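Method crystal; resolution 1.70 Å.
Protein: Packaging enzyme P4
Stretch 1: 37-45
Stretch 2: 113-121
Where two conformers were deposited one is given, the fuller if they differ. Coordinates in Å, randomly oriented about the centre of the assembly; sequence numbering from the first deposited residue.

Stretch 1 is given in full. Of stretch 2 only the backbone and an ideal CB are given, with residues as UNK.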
# COMPACT_ATOMS: atom_id res chain seq x y z
N PRO D 37 -7.90 -23.70 -21.99
CA PRO D 37 -7.89 -22.25 -22.36
C PRO D 37 -6.51 -21.67 -22.65
O PRO D 37 -5.50 -22.28 -22.28
CB PRO D 37 -8.38 -21.58 -21.07
CG PRO D 37 -8.99 -22.65 -20.26
CD PRO D 37 -8.23 -23.89 -20.57
N ALA D 38 -6.47 -20.48 -23.27
CA ALA D 38 -5.21 -19.77 -23.57
C ALA D 38 -4.49 -19.42 -22.27
O ALA D 38 -5.14 -19.01 -21.32
CB ALA D 38 -5.50 -18.49 -24.34
N VAL D 39 -3.15 -19.56 -22.25
CA VAL D 39 -2.43 -19.11 -21.04
C VAL D 39 -1.57 -17.89 -21.42
O VAL D 39 -1.16 -17.14 -20.53
CB VAL D 39 -1.62 -20.21 -20.29
CG1 VAL D 39 -2.55 -21.16 -19.55
CG2 VAL D 39 -0.71 -20.96 -21.22
N VAL D 40 -1.39 -17.63 -22.73
CA VAL D 40 -0.74 -16.41 -23.19
C VAL D 40 -1.63 -15.22 -22.77
O VAL D 40 -2.85 -15.27 -22.98
CB VAL D 40 -0.49 -16.44 -24.73
CG1 VAL D 40 0.04 -15.09 -25.23
CG2 VAL D 40 0.48 -17.57 -25.09
N GLU D 41 -1.02 -14.16 -22.20
CA GLU D 41 -1.81 -12.98 -21.79
C GLU D 41 -2.33 -12.26 -23.04
O GLU D 41 -1.55 -12.03 -23.99
CB GLU D 41 -0.96 -12.02 -20.96
CG GLU D 41 -0.53 -12.58 -19.62
CD GLU D 41 0.42 -11.69 -18.86
OE1 GLU D 41 1.10 -10.82 -19.46
OE2 GLU D 41 0.54 -11.90 -17.64
N GLY D 42 -3.60 -11.93 -23.03
CA GLY D 42 -4.25 -11.25 -24.16
C GLY D 42 -4.15 -9.74 -24.07
O GLY D 42 -4.33 -9.15 -23.01
N SER D 43 -3.86 -9.10 -25.19
CA SER D 43 -3.77 -7.65 -25.23
C SER D 43 -5.14 -6.98 -25.00
O SER D 43 -6.14 -7.42 -25.56
CB SER D 43 -3.24 -7.20 -26.59
OG SER D 43 -3.36 -5.79 -26.70
N SER D 44 -5.18 -5.94 -24.18
CA SER D 44 -6.42 -5.16 -23.97
C SER D 44 -6.46 -3.93 -24.88
O SER D 44 -7.45 -3.20 -24.84
CB SER D 44 -6.53 -4.74 -22.51
OG SER D 44 -5.40 -3.98 -22.12
N THR D 45 -5.42 -3.71 -25.73
CA THR D 45 -5.37 -2.52 -26.58
C THR D 45 -5.51 -2.86 -28.07
O THR D 45 -5.55 -1.95 -28.89
CB THR D 45 -4.06 -1.75 -26.33
OG1 THR D 45 -2.98 -2.64 -26.63
CG2 THR D 45 -3.94 -1.25 -24.89
N UNK D 113 -9.46 -16.19 -17.01
CA UNK D 113 -9.35 -15.66 -18.40
C UNK D 113 -8.11 -14.78 -18.45
O UNK D 113 -7.85 -14.01 -17.51
CB UNK D 113 -10.59 -14.87 -18.82
N UNK D 114 -7.33 -14.92 -19.54
CA UNK D 114 -6.02 -14.27 -19.57
C UNK D 114 -5.96 -12.93 -20.31
O UNK D 114 -4.88 -12.32 -20.40
CB UNK D 114 -5.01 -15.23 -20.21
N UNK D 115 -7.14 -12.40 -20.70
CA UNK D 115 -7.19 -11.04 -21.24
C UNK D 115 -6.64 -10.08 -20.18
O UNK D 115 -7.04 -10.14 -19.00
CB UNK D 115 -8.61 -10.66 -21.64
N UNK D 116 -5.78 -9.17 -20.59
CA UNK D 116 -5.27 -8.15 -19.65
C UNK D 116 -6.44 -7.30 -19.10
O UNK D 116 -7.33 -6.92 -19.87
CB UNK D 116 -4.24 -7.25 -20.34
N UNK D 117 -6.45 -7.02 -17.75
CA UNK D 117 -7.50 -6.15 -17.17
C UNK D 117 -8.89 -6.59 -17.60
O UNK D 117 -9.75 -5.77 -17.97
CB UNK D 117 -7.28 -4.69 -17.58
N UNK D 118 -9.15 -7.91 -17.54
CA UNK D 118 -10.40 -8.49 -18.02
C UNK D 118 -11.66 -7.98 -17.26
O UNK D 118 -12.74 -7.97 -17.84
CB UNK D 118 -10.31 -10.01 -17.91
N UNK D 119 -11.52 -7.56 -16.00
CA UNK D 119 -12.72 -7.10 -15.28
C UNK D 119 -13.05 -5.60 -15.48
O UNK D 119 -13.99 -5.09 -14.85
CB UNK D 119 -12.54 -7.37 -13.79
N UNK D 120 -12.32 -4.92 -16.37
CA UNK D 120 -12.42 -3.45 -16.53
C UNK D 120 -13.83 -2.94 -16.92
O UNK D 120 -14.16 -1.77 -16.64
CB UNK D 120 -11.42 -3.00 -17.60
N UNK D 121 -14.65 -3.77 -17.58
CA UNK D 121 -15.97 -3.31 -18.03
C UNK D 121 -17.07 -3.71 -17.04
O UNK D 121 -18.23 -3.37 -17.27
CB UNK D 121 -16.28 -3.88 -19.42

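Position 113 has its CA-to-CB bond pointing away, with nothing of stretch 1 within 5.5 Å of the ideal CB, so stretch 1 sets no preference. Phi/psi of -69/137 permits proline, and Pro-113 is deposited, making no contact.

Position 114 points toward stretch 1. Its ideal CB lies 3.5 Å from Val-40 O and 3.9 Å from Ala-38 O, a surface of carbonyls that favours a slim, unbranched start to the side chain; alanine, methionine, or a donor such as glutamine or lysine would be plausible. Gln-114 is deposited, with chi1 and chi2 both m, and its CG packs 3.4 Å from Ala-38 O. The backbone contributes independently of the side chain: Gly-42 N donates to Gln-114 O (3.0 Å, 165°), and Glu-41 CA makes a CA-H...O contact with Gln-114 O at 3.4 Å. A water accepts from Gln-114 N at 2.8 Å.

At 115 the CA-to-CB bond points away, and the backbone forms a single bridge with Gly-42. A short side chain would leave stretch 1, whereas a long one could curl back to the carbonyl of Ser-43, which calls for a donor: glutamine, lysine or arginine. Gln-115 (chi1 t, chi2 p) does return, its NE2 donating to Ser-43 O at 3.0 Å. An ideal CB on Gly-42 would lie 3.3 Å from Gln-115 NE2, so the bare glycine leaves room there for the amide. Gln-115 OE1 sits 3.3 Å from Ser-44 CB.

Position 116 points toward stretch 1, with its ideal CB a tight 3.3 Å from Gly-42 O and 3.9 Å from Ser-44 OG. A short polar residue fits: serine, asparagine or aspartate. Asn-116 is deposited; its ND2 donates to Ser-44 OG (2.9 Å, 168°), while its backbone N donates to Gly-42 O (2.8 Å, 160°), closing the bridge.

Position 117 has positive phi (50/45) in a type II turn from 115 to 118, which suits glycine, asparagine or aspartate. Asn-117 is deposited, and its ND2 comes no nearer than 4.5 Å to Ser-44 OG.

Positions 118 and 119 meet nothing of stretch 1, so many residues would do; Val-118 and Leu-119 are deposited.

At 120 the bond points toward stretch 1, but no atom there is within 5.5 Å of the ideal CB. Only a long side chain, such as arginine, lysine or glutamine, could reach. Arg-120 extends with chi2 and chi3 t, placing one guanidinium face against Ser-44 CB, 3.4 Å from NH1. Arg-120 NH1 and NH2 donate to Gln-115 OE1 at 3.0 and 2.9 Å, bracing that amide.

Position 121 is out of reach of stretch 1, which sets no preference; Ala-121 is deposited.

Stretch 2, residues 113-121: PQQNNVLRA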
# COMPACT_ATOMS: atom_id res chain seq x y z
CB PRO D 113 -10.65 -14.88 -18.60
CG PRO D 113 -11.02 -14.40 -17.18
CD PRO D 113 -10.59 -15.58 -16.28
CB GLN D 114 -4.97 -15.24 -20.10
CG GLN D 114 -4.72 -16.44 -19.10
CD GLN D 114 -4.34 -16.00 -17.68
OE1 GLN D 114 -3.70 -14.97 -17.46
NE2 GLN D 114 -4.69 -16.79 -16.70
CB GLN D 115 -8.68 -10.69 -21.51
CG GLN D 115 -8.98 -9.18 -21.66
CD GLN D 115 -8.50 -8.48 -22.92
OE1 GLN D 115 -8.63 -7.26 -23.00
NE2 GLN D 115 -7.95 -9.19 -23.92
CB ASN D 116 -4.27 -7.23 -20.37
CG ASN D 116 -3.67 -6.18 -19.48
OD1 ASN D 116 -3.07 -6.49 -18.45
ND2 ASN D 116 -3.89 -4.93 -19.83
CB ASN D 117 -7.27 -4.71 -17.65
CG ASN D 117 -6.04 -4.08 -17.07
OD1 ASN D 117 -5.53 -4.53 -16.05
ND2 ASN D 117 -5.58 -3.01 -17.70
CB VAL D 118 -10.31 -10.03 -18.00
CG1 VAL D 118 -10.32 -10.58 -16.57
CG2 VAL D 118 -11.42 -10.66 -18.84
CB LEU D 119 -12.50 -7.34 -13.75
CG LEU D 119 -12.39 -8.82 -13.35
CD1 LEU D 119 -12.03 -8.95 -11.86
CD2 LEU D 119 -13.70 -9.57 -13.63
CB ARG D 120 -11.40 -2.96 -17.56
CG ARG D 120 -11.67 -3.48 -18.99
CD ARG D 120 -10.55 -2.97 -19.89
NE ARG D 120 -10.68 -3.39 -21.28
CZ ARG D 120 -10.15 -4.53 -21.74
NH1 ARG D 120 -9.52 -5.37 -20.91
NH2 ARG D 120 -10.24 -4.83 -23.03
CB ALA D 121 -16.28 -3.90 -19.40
O HOH W 1 -7.74 -17.03 -21.39
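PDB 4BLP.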